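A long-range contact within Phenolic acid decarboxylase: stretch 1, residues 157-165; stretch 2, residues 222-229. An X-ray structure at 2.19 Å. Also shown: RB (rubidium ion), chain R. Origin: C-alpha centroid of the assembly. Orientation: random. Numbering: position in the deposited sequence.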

# COMPACT_ATOMS: atom_id res chain seq x y z
N ASP C 157 21.72 28.96 -42.82
CA ASP C 157 21.46 27.53 -42.67
C ASP C 157 20.41 27.01 -43.64
O ASP C 157 20.00 25.85 -43.53
CB ASP C 157 21.08 27.17 -41.23
N ASP C 158 19.97 27.83 -44.59
CA ASP C 158 18.83 27.51 -45.45
C ASP C 158 17.64 27.06 -44.61
O ASP C 158 16.98 26.06 -44.90
CB ASP C 158 19.21 26.45 -46.49
N PHE C 159 17.39 27.82 -43.54
CA PHE C 159 16.31 27.59 -42.58
C PHE C 159 16.50 26.32 -41.76
O PHE C 159 15.54 25.83 -41.15
CB PHE C 159 14.94 27.56 -43.28
N ASN C 160 17.71 25.76 -41.72
CA ASN C 160 17.97 24.65 -40.81
C ASN C 160 18.09 25.11 -39.37
O ASN C 160 17.80 24.35 -38.44
CB ASN C 160 19.23 23.89 -41.24
N LYS C 161 18.53 26.36 -39.16
CA LYS C 161 18.64 26.94 -37.84
C LYS C 161 17.51 27.92 -37.52
O LYS C 161 17.37 28.32 -36.36
CB LYS C 161 19.98 27.65 -37.67
N LEU C 162 16.71 28.30 -38.51
CA LEU C 162 15.59 29.20 -38.27
C LEU C 162 14.51 28.48 -37.47
O LEU C 162 14.12 27.36 -37.80
CB LEU C 162 15.02 29.71 -39.59
CG LEU C 162 13.87 30.72 -39.48
CD1 LEU C 162 14.21 32.01 -40.20
CD2 LEU C 162 12.59 30.11 -40.01
N ASN C 163 14.03 29.13 -36.41
CA ASN C 163 13.06 28.53 -35.51
C ASN C 163 11.89 29.48 -35.29
O ASN C 163 12.06 30.70 -35.28
CB ASN C 163 13.70 28.16 -34.17
CG ASN C 163 14.65 26.98 -34.29
OD1 ASN C 163 15.81 27.06 -33.89
ND2 ASN C 163 14.16 25.87 -34.85
N VAL C 164 10.70 28.90 -35.12
CA VAL C 164 9.48 29.65 -34.85
C VAL C 164 8.77 29.00 -33.67
O VAL C 164 8.47 27.79 -33.70
CB VAL C 164 8.55 29.70 -36.07
CG1 VAL C 164 7.35 30.59 -35.79
CG2 VAL C 164 9.30 30.17 -37.31
N GLY C 165 8.52 29.80 -32.63
CA GLY C 165 7.75 29.35 -31.49
C GLY C 165 6.87 30.47 -30.98
O GLY C 165 7.04 31.64 -31.35
N GLY C 222 8.95 17.30 -31.86
CA GLY C 222 8.14 16.25 -32.44
C GLY C 222 8.19 16.15 -33.95
O GLY C 222 7.70 15.15 -34.49
N TYR C 223 8.74 17.17 -34.62
CA TYR C 223 8.83 17.17 -36.11
C TYR C 223 10.28 17.36 -36.55
O TYR C 223 11.02 18.11 -35.91
CB TYR C 223 7.86 18.19 -36.73
CG TYR C 223 8.06 19.64 -36.37
CD1 TYR C 223 8.95 20.44 -37.08
CD2 TYR C 223 7.33 20.22 -35.35
CE1 TYR C 223 9.12 21.77 -36.76
CE2 TYR C 223 7.50 21.55 -35.02
CZ TYR C 223 8.39 22.33 -35.72
OH TYR C 223 8.54 23.64 -35.37
N ASN C 224 10.65 16.73 -37.66
CA ASN C 224 12.07 16.75 -38.12
C ASN C 224 12.28 17.75 -39.26
O ASN C 224 13.44 18.04 -39.56
CB ASN C 224 12.50 15.35 -38.53
CG ASN C 224 12.79 14.45 -37.35
OD1 ASN C 224 13.18 14.92 -36.29
ND2 ASN C 224 12.59 13.15 -37.53
N GLN C 225 11.20 18.25 -39.84
CA GLN C 225 11.30 19.18 -41.00
C GLN C 225 11.62 20.60 -40.52
O GLN C 225 11.60 20.85 -39.30
CB GLN C 225 9.99 19.19 -41.79
CG GLN C 225 9.49 17.81 -42.16
CD GLN C 225 8.30 17.38 -41.34
OE1 GLN C 225 8.36 17.32 -40.11
NE2 GLN C 225 7.21 17.08 -42.01
N ASN C 226 11.91 21.50 -41.46
CA ASN C 226 12.15 22.92 -41.11
C ASN C 226 10.81 23.54 -40.72
O ASN C 226 9.78 23.00 -41.10
CB ASN C 226 12.89 23.66 -42.23
CG ASN C 226 14.27 23.11 -42.49
OD1 ASN C 226 14.95 22.66 -41.57
ND2 ASN C 226 14.70 23.13 -43.74
N GLU C 227 10.84 24.67 -40.03
CA GLU C 227 9.59 25.27 -39.50
C GLU C 227 8.55 25.48 -40.59
O GLU C 227 7.44 24.96 -40.44
CB GLU C 227 9.94 26.60 -38.83
CG GLU C 227 11.05 26.46 -37.82
CD GLU C 227 10.74 25.60 -36.61
OE1 GLU C 227 9.99 26.07 -35.74
OE2 GLU C 227 11.25 24.47 -36.53
N TYR C 228 8.88 26.26 -41.60
CA TYR C 228 7.88 26.59 -42.64
C TYR C 228 7.67 25.35 -43.51
O TYR C 228 6.59 25.22 -44.09
CB TYR C 228 8.32 27.86 -43.37
CG TYR C 228 8.35 29.10 -42.53
CD1 TYR C 228 7.26 29.48 -41.77
CD2 TYR C 228 9.46 29.93 -42.51
CE1 TYR C 228 7.27 30.64 -41.01
CE2 TYR C 228 9.49 31.09 -41.76
CZ TYR C 228 8.39 31.44 -41.00
OH TYR C 228 8.41 32.58 -40.25
N GLU C 229 8.67 24.46 -43.57
CA GLU C 229 8.41 23.23 -44.31
C GLU C 229 7.40 22.36 -43.57
O GLU C 229 6.61 21.66 -44.21
CB GLU C 229 9.71 22.47 -44.54
RB RB R . 7.82 25.45 -34.01

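The contact between these two stretches, which are at least 59 residues apart wherever they touch, buries 364 Å² in all, and it is centred on Glu-227, in the first turn of a helix. This residue loses more surface to the opposing stretch than any other. Its CA-to-CB bond points toward stretch 1, and with chi1 and chi2 both in the m well the chain folds compactly, so that CG lies 3.2 Å from the backbone O of Leu-162 while the carboxylate reaches the strand. There OE1 accepts a hydrogen bond from Val-164 N, with N to OE1 at 3.0 Å and an N-H...acceptor angle of 159°. It is the one hydrogen bond between the stretches, and a carboxylate suits the place because it can accept the amide proton of a buried strand residue and still offer negative charge to a cation.

That cation is the rubidium ion. RB is 2.5 Å from Val-164 O, 2.4 Å from Tyr-223 OH and 2.9 Å from Glu-227 OE1, with further ligands from elsewhere in the structure. The ion explains why oxygens crowd together here: Val-164 O and Glu-227 OE1 are 3.1 Å apart, and Tyr-223 OH and Glu-227 OE1 are 2.9 Å apart, yet neither pair is hydrogen-bonded, since both members bind the metal. Tyr-223 covers little of stretch 1 itself; its value is a long, rigid side chain that carries a hydroxyl to the ion.

Val-164 therefore joins the stretches through its backbone at two points, the amide to Glu-227 and the carbonyl to the metal. The CA-to-CB bond of Val-164 points toward stretch 2, and its side chain adds an apolar contact with Tyr-228, CG2 to CZ at 4.0 Å. Leu-162 approaches the same ring, with CD2 3.7 Å from Tyr-228 CE2. Both aliphatic groups meet the ring obliquely. A tyrosine fits this buried site because its ring offers carbon surface to Leu-162 and Val-164, while its hydroxyl is hydrogen-bonded elsewhere in the structure.

Asn-226, the second-largest contributor, precedes the helix at the N-cap position, but its side chain makes no capping bond. The CA-to-CB bond of Asn-226 points toward stretch 1, and OD1 lies 3.7 Å from Asn-160 CA. OD1 also lies 3.3 Å from Phe-159 O, a pairing of two acceptors and hence no hydrogen bond. Packing thus accounts for its share of the contact, at a partly exposed position, where a polar amide is readily tolerated.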